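Nudix hydrolase DR_0079 (Deinococcus radiodurans, PDB 2O5F) hydrolyses nucleoside di- and triphosphates to monophosphates in a magnesium-dependent reaction, with a marked preference for CDP and CTP. Local coordinates at residues E7-V12 and E32-V37; N38-N43 and D65-G70; D95-R100 and L121-T126. All blocks are in the same frame, centred on the assembly; numbering follows the deposited sequence.

Interaction 1 (E7-V12 and E32-V37)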
# COMPACT_ATOMS: atom_id res chain seq x y z
N GLU A 7 16.25 -7.22 -0.14
CA GLU A 7 16.74 -6.35 0.96
C GLU A 7 17.38 -5.06 0.46
O GLU A 7 17.72 -4.18 1.25
CB GLU A 7 17.73 -7.12 1.84
CG GLU A 7 18.86 -7.80 1.07
CD GLU A 7 19.85 -8.48 1.99
OE1 GLU A 7 20.73 -9.21 1.48
OE2 GLU A 7 19.76 -8.29 3.22
N ARG A 8 17.54 -4.94 -0.86
CA ARG A 8 18.12 -3.73 -1.44
C ARG A 8 17.03 -2.91 -2.14
O ARG A 8 16.19 -3.46 -2.84
CB ARG A 8 19.21 -4.11 -2.45
CG ARG A 8 20.06 -2.94 -2.90
CD ARG A 8 21.39 -3.42 -3.46
NE ARG A 8 22.12 -4.20 -2.47
CZ ARG A 8 23.33 -4.72 -2.67
NH1 ARG A 8 23.95 -4.54 -3.83
NH2 ARG A 8 23.92 -5.43 -1.71
N LEU A 9 17.07 -1.60 -1.94
CA LEU A 9 16.08 -0.70 -2.53
C LEU A 9 16.74 0.33 -3.43
O LEU A 9 17.92 0.67 -3.25
CB LEU A 9 15.32 0.03 -1.42
CG LEU A 9 14.78 -0.83 -0.28
CD1 LEU A 9 14.14 0.05 0.79
CD2 LEU A 9 13.79 -1.83 -0.83
N ASP A 10 15.98 0.83 -4.40
CA ASP A 10 16.49 1.85 -5.31
C ASP A 10 16.31 3.21 -4.62
O ASP A 10 15.32 3.44 -3.93
CB ASP A 10 15.70 1.85 -6.63
CG ASP A 10 16.22 0.83 -7.63
OD1 ASP A 10 15.43 0.42 -8.51
OD2 ASP A 10 17.41 0.47 -7.55
N LEU A 11 17.29 4.10 -4.80
CA LEU A 11 17.22 5.45 -4.25
C LEU A 11 16.70 6.32 -5.39
O LEU A 11 17.14 6.17 -6.53
CB LEU A 11 18.60 5.94 -3.80
CG LEU A 11 19.20 5.38 -2.51
CD1 LEU A 11 20.67 5.78 -2.41
CD2 LEU A 11 18.41 5.90 -1.31
N VAL A 12 15.77 7.22 -5.09
CA VAL A 12 15.21 8.09 -6.12
C VAL A 12 15.25 9.55 -5.71
O VAL A 12 15.28 9.86 -4.52
CB VAL A 12 13.74 7.69 -6.45
CG1 VAL A 12 13.68 6.27 -6.97
CG2 VAL A 12 12.87 7.83 -5.20
N GLU A 32 11.50 9.03 2.20
CA GLU A 32 11.18 9.97 1.12
C GLU A 32 12.13 9.81 -0.06
O GLU A 32 11.96 10.44 -1.12
CB GLU A 32 11.25 11.42 1.63
CG GLU A 32 12.63 11.81 2.15
CD GLU A 32 12.77 11.67 3.66
OE1 GLU A 32 12.15 10.76 4.25
OE2 GLU A 32 13.53 12.47 4.25
N ARG A 33 13.14 8.96 0.11
CA ARG A 33 14.12 8.71 -0.94
C ARG A 33 13.96 7.33 -1.58
O ARG A 33 14.82 6.89 -2.34
CB ARG A 33 15.54 8.87 -0.38
CG ARG A 33 15.84 10.28 0.09
CD ARG A 33 17.21 10.37 0.73
NE ARG A 33 17.49 11.74 1.17
CZ ARG A 33 18.59 12.10 1.83
NH1 ARG A 33 19.52 11.19 2.13
NH2 ARG A 33 18.76 13.36 2.20
N VAL A 34 12.86 6.65 -1.26
CA VAL A 34 12.60 5.33 -1.83
C VAL A 34 11.16 5.21 -2.33
O VAL A 34 10.32 6.09 -2.11
CB VAL A 34 12.88 4.19 -0.82
CG1 VAL A 34 14.34 4.24 -0.38
CG2 VAL A 34 11.95 4.30 0.38
N ARG A 35 10.89 4.10 -3.02
CA ARG A 35 9.57 3.84 -3.60
C ARG A 35 8.82 2.67 -2.94
O ARG A 35 9.42 1.66 -2.58
CB ARG A 35 9.72 3.57 -5.11
CG ARG A 35 10.65 4.57 -5.80
CD ARG A 35 10.46 4.70 -7.32
NE ARG A 35 11.09 3.63 -8.08
CZ ARG A 35 11.52 3.75 -9.34
NH1 ARG A 35 11.41 4.90 -10.00
NH2 ARG A 35 12.07 2.70 -9.93
N VAL A 36 7.52 2.84 -2.78
CA VAL A 36 6.66 1.80 -2.22
C VAL A 36 5.41 1.70 -3.08
O VAL A 36 5.15 2.56 -3.92
CB VAL A 36 6.22 2.13 -0.76
CG1 VAL A 36 7.44 2.25 0.14
CG2 VAL A 36 5.41 3.43 -0.74
N VAL A 37 4.65 0.63 -2.90
CA VAL A 37 3.41 0.45 -3.63
C VAL A 37 2.33 0.23 -2.57
O VAL A 37 2.61 -0.31 -1.49
CB VAL A 37 3.44 -0.78 -4.59
CG1 VAL A 37 4.19 -0.42 -5.87
CG2 VAL A 37 4.12 -1.96 -3.91
O HOH W 1 12.83 2.44 -4.15
O HOH W 2 12.52 0.47 -8.06
O HOH W 3 13.83 11.67 -2.79
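The end of strand 8-12 meets the turn before strand 35-42 at V12 and R33, the touching backbones running 115° apart, and the V12 N–R33 O hydrogen bond of 2.9 Å ties them, its donor lying 38° above the carbonyl plane of R33. The same oxygen is approached by L11 CA at 3.4 Å in a CA-H...O contact, so two groups of the strand share one acceptor. V12 does most of the side-chain work. Its CG1, anti to its own carbonyl carbon, sits 3.6 Å from R35 CD and lies over one face of the R35 guanidinium, the two side chains crossing at about a right angle. The R35 chain bends at chi3 (-79°), and NE stays near V12 CG1 as the chain passes it. Waters fill the polar seam. One joins D10 O to R35 N; another, in the plane of the guanidinium at its edge, accepts from R35 NH2 and donates to D10 OD1; a third donates to both V12 O and E32 O. D10 OD1 itself stays 4.3 Å from R35 NH2, well out of the guanidinium plane, while the D10 carboxylate is held by S74 OG, Q21 NE2 and G75 N. D10 and R35 are thus opposite charges bridged by a water, with no N-H of the arginine pointing at the carboxylate, and any attraction between them is probably long-range.

Interaction 2 (N38-N43 and D65-G70); sequences NAFLRN and DVSVGG
A classic beta bulge marks the start of strand 68-71, where S67 and V68 both face A39 of the antiparallel neighbour, strand 35-42, just ahead of the first Nudix-box residues, G69 and G70. A39 and V68 form a hydrogen-bonded pair: A39 N gives its hydrogen to V68 O at 2.8 Å, and V68 N returns a bond to A39 O at 3.2 Å, coming from 36° above that carbonyl plane. N38 and G69 follow as a non-hydrogen-bonded pair. Within the bulge the serine hydroxyl takes over a backbone role. With OG anti to its own carbonyl carbon (chi1 -53°), S67 accepts the hydrogen of L41 N at 2.9 Å and 159°, and the same OG is hydrogen-bonded to W49 O, so it links strand 35-42 to strand 48-52. An alanine here, lacking OG, takes away the shared partner of L41 N and W49 O and would probably weaken the join between strands 35-42 and 48-52 at the bulge.

V66 fills the face that carries N38 and F40. Its CG1 lies 3.9 Å from F40 CZ, while CG2 comes to 3.3 Å from N38 OD1; both neighbouring side chains cross the valine at about a right angle. L162 of helix 159-166 touches N38 and V66 from this side. On the other face A39 CB packs against V68 CB at 4.1 Å, and V68 in turn lies against E85 and E89 of helix 78-90, the inferred magnesium ligands, while G69 N donates to E89 OE1. The bulge is a local feature; strand 68-71 running through the glycines toward helix 78-90, which probably carries the magnesium ligands, is the loop-helix-loop setting of the Nudix fold.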
# COMPACT_ATOMS: atom_id res chain seq x y z
N ASN A 38 1.12 0.67 -2.88
CA ASN A 38 -0.00 0.52 -1.97
C ASN A 38 -1.20 0.22 -2.85
O ASN A 38 -1.28 0.71 -3.98
CB ASN A 38 -0.24 1.81 -1.18
CG ASN A 38 0.75 1.99 -0.03
OD1 ASN A 38 0.83 1.16 0.86
ND2 ASN A 38 1.50 3.09 -0.06
N ALA A 39 -2.11 -0.60 -2.35
CA ALA A 39 -3.30 -0.93 -3.13
C ALA A 39 -4.47 -1.18 -2.21
O ALA A 39 -4.31 -1.56 -1.05
CB ALA A 39 -3.05 -2.15 -4.01
N PHE A 40 -5.66 -0.94 -2.75
CA PHE A 40 -6.89 -1.14 -2.05
C PHE A 40 -7.72 -2.14 -2.84
O PHE A 40 -7.79 -2.05 -4.07
CB PHE A 40 -7.67 0.17 -1.94
CG PHE A 40 -7.10 1.14 -0.96
CD1 PHE A 40 -7.17 0.89 0.41
CD2 PHE A 40 -6.49 2.31 -1.39
CE1 PHE A 40 -6.64 1.79 1.34
CE2 PHE A 40 -5.96 3.23 -0.47
CZ PHE A 40 -6.04 2.96 0.90
N LEU A 41 -8.31 -3.09 -2.14
CA LEU A 41 -9.18 -4.08 -2.75
C LEU A 41 -10.58 -3.54 -2.48
O LEU A 41 -10.98 -3.41 -1.33
CB LEU A 41 -8.99 -5.43 -2.05
CG LEU A 41 -9.90 -6.58 -2.51
CD1 LEU A 41 -9.54 -6.98 -3.93
CD2 LEU A 41 -9.73 -7.77 -1.57
N ARG A 42 -11.32 -3.20 -3.54
CA ARG A 42 -12.67 -2.68 -3.35
C ARG A 42 -13.73 -3.57 -3.99
O ARG A 42 -13.57 -4.01 -5.13
CB ARG A 42 -12.79 -1.26 -3.93
CG ARG A 42 -14.15 -0.61 -3.67
CD ARG A 42 -14.29 0.74 -4.36
NE ARG A 42 -14.07 0.62 -5.80
CZ ARG A 42 -14.23 1.62 -6.66
NH1 ARG A 42 -14.61 2.82 -6.24
NH2 ARG A 42 -14.01 1.41 -7.95
N ASN A 43 -14.81 -3.83 -3.26
CA ASN A 43 -15.87 -4.68 -3.78
C ASN A 43 -16.95 -3.86 -4.49
O ASN A 43 -16.83 -2.65 -4.64
CB ASN A 43 -16.48 -5.54 -2.67
CG ASN A 43 -17.15 -4.72 -1.56
OD1 ASN A 43 -17.49 -3.56 -1.74
ND2 ASN A 43 -17.35 -5.36 -0.41
N ASP A 65 -4.36 -1.19 7.98
CA ASP A 65 -3.42 -0.86 6.91
C ASP A 65 -4.08 -0.97 5.54
O ASP A 65 -5.25 -1.32 5.44
CB ASP A 65 -2.23 -1.82 6.99
CG ASP A 65 -1.04 -1.36 6.16
OD1 ASP A 65 -1.02 -0.20 5.71
OD2 ASP A 65 -0.11 -2.17 5.98
N VAL A 66 -3.33 -0.65 4.49
CA VAL A 66 -3.86 -0.77 3.13
C VAL A 66 -4.02 -2.27 2.88
O VAL A 66 -3.40 -3.10 3.56
CB VAL A 66 -2.88 -0.20 2.06
CG1 VAL A 66 -2.79 1.32 2.17
CG2 VAL A 66 -1.49 -0.82 2.24
N SER A 67 -4.82 -2.62 1.88
CA SER A 67 -5.05 -4.02 1.53
C SER A 67 -3.74 -4.73 1.18
O SER A 67 -3.49 -5.86 1.62
CB SER A 67 -6.00 -4.12 0.33
OG SER A 67 -7.20 -3.39 0.57
N VAL A 68 -2.92 -4.07 0.37
CA VAL A 68 -1.63 -4.61 -0.08
C VAL A 68 -0.62 -3.47 -0.09
O VAL A 68 -0.89 -2.41 -0.64
CB VAL A 68 -1.70 -5.13 -1.54
CG1 VAL A 68 -0.46 -5.95 -1.84
CG2 VAL A 68 -2.96 -5.93 -1.77
N GLY A 69 0.54 -3.68 0.51
CA GLY A 69 1.53 -2.62 0.51
C GLY A 69 2.94 -3.08 0.85
O GLY A 69 3.12 -3.99 1.65
N GLY A 70 3.93 -2.44 0.24
CA GLY A 70 5.30 -2.81 0.52
C GLY A 70 6.29 -2.02 -0.31
O GLY A 70 5.93 -1.38 -1.30

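Interaction 3 (D95-R100 and L121-T126)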
# COMPACT_ATOMS: atom_id res chain seq x y z
N ASP A 95 -3.18 -10.58 -12.04
CA ASP A 95 -3.50 -10.86 -13.43
C ASP A 95 -4.82 -11.61 -13.55
O ASP A 95 -5.43 -11.64 -14.62
CB ASP A 95 -2.36 -11.67 -14.07
CG ASP A 95 -1.02 -10.95 -13.99
OD1 ASP A 95 -0.95 -9.78 -14.40
OD2 ASP A 95 -0.04 -11.57 -13.52
N ALA A 96 -5.27 -12.21 -12.45
CA ALA A 96 -6.52 -12.97 -12.44
C ALA A 96 -7.70 -12.09 -12.07
O ALA A 96 -8.85 -12.53 -12.08
CB ALA A 96 -6.41 -14.13 -11.46
N LEU A 97 -7.43 -10.83 -11.73
CA LEU A 97 -8.50 -9.92 -11.36
C LEU A 97 -8.38 -8.60 -12.11
O LEU A 97 -7.41 -8.37 -12.83
CB LEU A 97 -8.46 -9.65 -9.85
CG LEU A 97 -8.46 -10.86 -8.92
CD1 LEU A 97 -8.49 -10.37 -7.48
CD2 LEU A 97 -9.67 -11.75 -9.20
N SER A 98 -9.37 -7.74 -11.94
CA SER A 98 -9.35 -6.43 -12.58
C SER A 98 -8.67 -5.43 -11.64
O SER A 98 -9.00 -5.37 -10.45
CB SER A 98 -10.78 -5.98 -12.89
OG SER A 98 -10.81 -4.61 -13.27
N TRP A 99 -7.71 -4.67 -12.16
CA TRP A 99 -7.00 -3.66 -11.37
C TRP A 99 -6.52 -2.52 -12.26
O TRP A 99 -6.49 -2.62 -13.48
CB TRP A 99 -5.78 -4.25 -10.66
CG TRP A 99 -4.71 -4.77 -11.58
CD1 TRP A 99 -4.63 -6.01 -12.12
CD2 TRP A 99 -3.55 -4.05 -12.05
NE1 TRP A 99 -3.51 -6.12 -12.90
CE2 TRP A 99 -2.83 -4.93 -12.87
CE3 TRP A 99 -3.07 -2.75 -11.86
CZ2 TRP A 99 -1.63 -4.56 -13.51
CZ3 TRP A 99 -1.87 -2.38 -12.49
CH2 TRP A 99 -1.17 -3.29 -13.31
N ARG A 100 -6.14 -1.42 -11.63
CA ARG A 100 -5.66 -0.28 -12.39
C ARG A 100 -4.97 0.71 -11.48
O ARG A 100 -5.20 0.74 -10.27
CB ARG A 100 -6.83 0.43 -13.09
CG ARG A 100 -7.75 1.18 -12.14
CD ARG A 100 -8.68 2.10 -12.91
NE ARG A 100 -9.43 2.98 -12.02
CZ ARG A 100 -10.36 2.57 -11.16
NH1 ARG A 100 -10.67 1.28 -11.08
NH2 ARG A 100 -10.99 3.45 -10.39
N LEU A 121 -7.70 -2.79 -6.72
CA LEU A 121 -7.99 -4.16 -7.15
C LEU A 121 -9.49 -4.34 -6.96
O LEU A 121 -10.05 -3.92 -5.95
CB LEU A 121 -7.22 -5.15 -6.26
CG LEU A 121 -6.84 -6.53 -6.80
CD1 LEU A 121 -5.79 -6.37 -7.89
CD2 LEU A 121 -6.28 -7.40 -5.67
N ARG A 122 -10.16 -4.96 -7.94
CA ARG A 122 -11.60 -5.18 -7.84
C ARG A 122 -11.95 -6.64 -7.58
O ARG A 122 -11.57 -7.52 -8.36
CB ARG A 122 -12.31 -4.72 -9.13
CG ARG A 122 -12.07 -3.26 -9.52
CD ARG A 122 -12.33 -2.32 -8.36
NE ARG A 122 -13.63 -2.57 -7.74
CZ ARG A 122 -14.79 -2.23 -8.28
NH1 ARG A 122 -14.83 -1.62 -9.46
NH2 ARG A 122 -15.92 -2.52 -7.65
N SER A 123 -12.69 -6.89 -6.50
CA SER A 123 -13.11 -8.24 -6.15
C SER A 123 -14.13 -8.23 -5.03
O SER A 123 -14.04 -7.41 -4.10
CB SER A 123 -11.93 -9.09 -5.71
OG SER A 123 -12.36 -10.41 -5.37
N ASP A 124 -15.10 -9.13 -5.10
CA ASP A 124 -16.10 -9.23 -4.06
C ASP A 124 -15.74 -10.37 -3.11
O ASP A 124 -16.39 -10.57 -2.10
CB ASP A 124 -17.49 -9.47 -4.65
CG ASP A 124 -18.15 -8.19 -5.13
OD1 ASP A 124 -18.35 -7.28 -4.31
OD2 ASP A 124 -18.45 -8.08 -6.33
N ALA A 125 -14.70 -11.12 -3.46
CA ALA A 125 -14.27 -12.24 -2.63
C ALA A 125 -13.32 -11.79 -1.53
O ALA A 125 -12.47 -10.91 -1.74
CB ALA A 125 -13.59 -13.30 -3.49
N THR A 126 -13.47 -12.39 -0.35
CA THR A 126 -12.58 -12.07 0.76
C THR A 126 -11.31 -12.85 0.49
O THR A 126 -11.35 -14.05 0.24
CB THR A 126 -13.17 -12.52 2.10
OG1 THR A 126 -14.38 -11.80 2.36
CG2 THR A 126 -12.17 -12.26 3.23
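The open end of the beta hairpin made by strands 98-105 and 115-122 is where W99 pairs with L121. A backbone bond crosses here, from R122 N to S98 O at 2.8 Å, with the donor nearly along the C=O axis. Beside it W99 and L121 make a non-hydrogen-bonded pair, and here the side chains press together: L121 CD1 reaches W99 CB at 3.5 Å. The tryptophan's CG stands in the crowded position between backbone N and carbonyl carbon (chi1 64°), and the indole extends off from L121. The other methyl of L121, CD2, turns to L97 CD1 at 4.1 Å, the two leucines crossing at about a right angle, and L97 CD1 lies equally near S123 CB. On the reverse face R122 lays its CB 3.6 Å from S98 O, then folds at chi2 and chi3; its NE is hydrogen-bonded to R42 O, so the polar end serves the next strand. Past the pairing, S123 OG accepts from A125 N at 3.1 Å in an ST turn just after the strand. L121 and W99 both meet F82 of helix 78-90, the indole edge-to-face with its ring, and V92 in the loop after that helix touches L97 and L121; on the other flank of strand 115-122, L121 exchanges backbone bonds with F40 and R42 of strand 35-42.

Overall arrangement
Strand 35-42 joins the first two contacts: its start belongs to interaction 1 and its end to interaction 2, with centres 19 Å apart and V37 N 2.9 Å from G70 O where they touch. Interaction 3 lies 11 Å from interaction 2, centre to centre, across the parallel pairing of strands 35-42 and 115-122, where F40 O and L121 N are 2.8 Å apart. Interactions 1 and 3 stand on opposite sides of the chain's centre, their own centres 26 Å apart. The inferred magnesium ligands E85 and E89 are closest to interaction 2, with the V68 side chain about 3 Å from that of E89; the side chains of L9 and L121 are about 9 and 10 Å from that of E85.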